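Local atomic coordinates of putative NADPH:quinone oxidoreductase (Ralstonia eutropha, PDB entry 3IUP), a protein that binds NADPH and probably uses it to reduce quinones, as a presumed member of the medium-chain alcohol dehydrogenase-like oxidoreductases. Residues 164-169 / 241-246. Sequence-based numbering, arbitrary orientation.
Sequences VETMRL and ATIAFD. With ACT (acetate ion), chain H; ACT (acetate ion), chain I.
Met-167 and Ile-243 meet where the helix backbone comes nearest the strand, the selenomethionine CG lying 3.7 Å from Ile-243 CG2. Met-167 presents its CB and CG to that methyl because CG stands opposite the backbone N (chi1 180°); the chain then bends at chi3 and the selenium end leads away. Through its other arm Ile-243 also meets the preceding helix residue: CD1 lies 3.9 Å from Thr-166 CG2, the two side chains crossing at about a right angle. The same threonine meets Phe-245 at the ring edge, its CB lying near the ring plane and 3.9 Å from CZ. Thr-166 OG1 is hydrogen-bonded to Gly-162 O one turn back and to Trp-309 NE1; the Trp-309 ring also packs edge-to-face with Phe-245. Leu-175 and Tyr-284, from the strands flanking 243-249, extend the apolar layer. Away from the strand, Arg-168 NH1 and NH2 both donate to one oxygen, O, of an acetate ion (chain I), at 3.0 and 3.1 Å; the acetate is probably from the crystallisation liquor. Helix segment 164-169 runs roughly antiparallel to strand segment 243-246 (150° between their directions) and packs on the parallel sheet of the Rossmann-type NADPH-binding domain. With no hydrogen bond between the segments, this buried contact depends on the fit of the isoleucine branches and phenylalanine ring edge against the helix.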
loop_
_atom_site.group_PDB
_atom_site.type_symbol
_atom_site.label_atom_id
_atom_site.label_comp_id
_atom_site.label_asym_id
_atom_site.label_seq_id
_atom_site.Cartn_x
_atom_site.Cartn_y
_atom_site.Cartn_z
ATOM N N VAL A 164 13.839 4.882 -11.037
ATOM C CA VAL A 164 15.048 4.082 -10.955
ATOM C C VAL A 164 15.764 4.255 -9.601
ATOM O O VAL A 164 16.171 3.269 -8.955
ATOM C CB VAL A 164 15.981 4.339 -12.122
ATOM C CG1 VAL A 164 17.295 3.569 -11.931
ATOM C CG2 VAL A 164 15.262 3.950 -13.432
ATOM N N GLU A 165 15.816 5.492 -9.143
ATOM C CA GLU A 165 16.372 5.780 -7.807
ATOM C C GLU A 165 15.624 5.061 -6.668
ATOM O O GLU A 165 16.244 4.443 -5.817
ATOM C CB GLU A 165 16.414 7.282 -7.570
ATOM C CG GLU A 165 17.280 7.678 -6.337
ATOM C CD GLU A 165 18.754 7.876 -6.719
ATOM O OE1 GLU A 165 19.153 7.576 -7.855
ATOM O OE2 GLU A 165 19.513 8.338 -5.848
ATOM N N THR A 166 14.304 5.145 -6.663
ATOM C CA THR A 166 13.470 4.451 -5.732
ATOM C C THR A 166 13.636 2.941 -5.792
ATOM O O THR A 166 13.736 2.333 -4.769
ATOM C CB THR A 166 11.964 4.786 -5.951
ATOM O OG1 THR A 166 11.748 6.204 -5.813
ATOM C CG2 THR A 166 11.093 4.104 -4.936
HETATM N N MSE A 167 13.644 2.366 -6.992
HETATM C CA MSE A 167 13.936 0.954 -7.181
HETATM C C MSE A 167 15.199 0.526 -6.405
HETATM O O MSE A 167 15.194 -0.442 -5.600
HETATM C CB MSE A 167 14.149 0.711 -8.672
HETATM C CG MSE A 167 14.465 -0.695 -9.066
HETATM SE SE MSE A 167 15.085 -0.794 -10.931
HETATM C CE MSE A 167 16.901 -0.260 -10.605
ATOM N N ARG A 168 16.275 1.251 -6.658
ATOM C CA ARG A 168 17.541 0.993 -5.977
ATOM C C ARG A 168 17.498 1.215 -4.476
ATOM O O ARG A 168 17.991 0.389 -3.725
ATOM C CB ARG A 168 18.624 1.845 -6.586
ATOM C CG ARG A 168 19.034 1.373 -7.971
ATOM C CD ARG A 168 19.836 2.375 -8.688
ATOM N NE ARG A 168 20.357 1.787 -9.919
ATOM C CZ ARG A 168 20.732 2.482 -10.980
ATOM N NH1 ARG A 168 20.698 3.812 -10.978
ATOM N NH2 ARG A 168 21.161 1.838 -12.049
ATOM N N LEU A 169 16.928 2.329 -4.048
ATOM C CA LEU A 169 16.798 2.619 -2.622
ATOM C C LEU A 169 16.014 1.570 -1.863
ATOM O O LEU A 169 16.307 1.297 -0.698
ATOM C CB LEU A 169 16.180 3.996 -2.369
ATOM C CG LEU A 169 17.113 5.163 -2.679
ATOM C CD1 LEU A 169 16.319 6.437 -2.865
ATOM C CD2 LEU A 169 18.191 5.308 -1.561
ATOM N N ALA A 241 11.619 -8.196 -11.875
ATOM C CA ALA A 241 11.091 -6.942 -11.350
ATOM C C ALA A 241 10.111 -7.155 -10.174
ATOM O O ALA A 241 9.190 -7.972 -10.224
ATOM C CB ALA A 241 10.435 -6.102 -12.448
ATOM N N THR A 242 10.330 -6.369 -9.121
ATOM C CA THR A 242 9.516 -6.433 -7.899
ATOM C C THR A 242 9.010 -5.072 -7.411
ATOM O O THR A 242 8.391 -4.982 -6.342
ATOM C CB THR A 242 10.257 -7.190 -6.787
ATOM O OG1 THR A 242 11.520 -6.594 -6.506
ATOM C CG2 THR A 242 10.507 -8.669 -7.188
ATOM N N ILE A 243 9.249 -4.030 -8.191
ATOM C CA ILE A 243 8.640 -2.712 -7.978
ATOM C C ILE A 243 7.992 -2.221 -9.255
ATOM O O ILE A 243 8.533 -2.431 -10.355
ATOM C CB ILE A 243 9.695 -1.684 -7.433
ATOM C CG1 ILE A 243 9.037 -0.352 -7.050
ATOM C CG2 ILE A 243 10.882 -1.433 -8.390
ATOM C CD1 ILE A 243 10.001 0.595 -6.240
ATOM N N ALA A 244 6.812 -1.634 -9.121
ATOM C CA ALA A 244 6.077 -1.094 -10.243
ATOM C C ALA A 244 5.696 0.327 -9.957
ATOM O O ALA A 244 5.294 0.662 -8.812
ATOM C CB ALA A 244 4.753 -1.927 -10.523
ATOM N N PHE A 245 5.681 1.124 -11.020
ATOM C CA PHE A 245 5.079 2.442 -10.995
ATOM C C PHE A 245 3.888 2.465 -11.916
ATOM O O PHE A 245 4.037 2.257 -13.142
ATOM C CB PHE A 245 6.093 3.484 -11.384
ATOM C CG PHE A 245 7.164 3.652 -10.364
ATOM C CD1 PHE A 245 8.232 2.818 -10.349
ATOM C CD2 PHE A 245 7.044 4.655 -9.390
ATOM C CE1 PHE A 245 9.218 2.963 -9.336
ATOM C CE2 PHE A 245 7.972 4.789 -8.422
ATOM C CZ PHE A 245 9.047 3.966 -8.388
ATOM N N ASP A 246 2.720 2.655 -11.317
ATOM C CA ASP A 246 1.457 2.634 -12.021
ATOM C C ASP A 246 0.864 4.044 -12.173
ATOM O O ASP A 246 0.526 4.697 -11.191
ATOM C CB ASP A 246 0.500 1.737 -11.317
ATOM C CG ASP A 246 -0.894 1.757 -11.943
ATOM O OD1 ASP A 246 -0.995 1.767 -13.194
ATOM O OD2 ASP A 246 -1.856 1.738 -11.175
HETATM C C ACT H . 19.428 6.883 -10.901
HETATM O O ACT H . 20.445 7.102 -11.663
HETATM O OXT ACT H . 19.410 5.869 -10.113
HETATM C CH3 ACT H . 18.279 7.831 -10.883
HETATM C C ACT I . 22.962 4.488 -13.759
HETATM O O ACT I . 21.709 4.332 -13.718
HETATM O OXT ACT I . 23.647 3.450 -13.554
HETATM C CH3 ACT I . 23.603 5.821 -14.033
#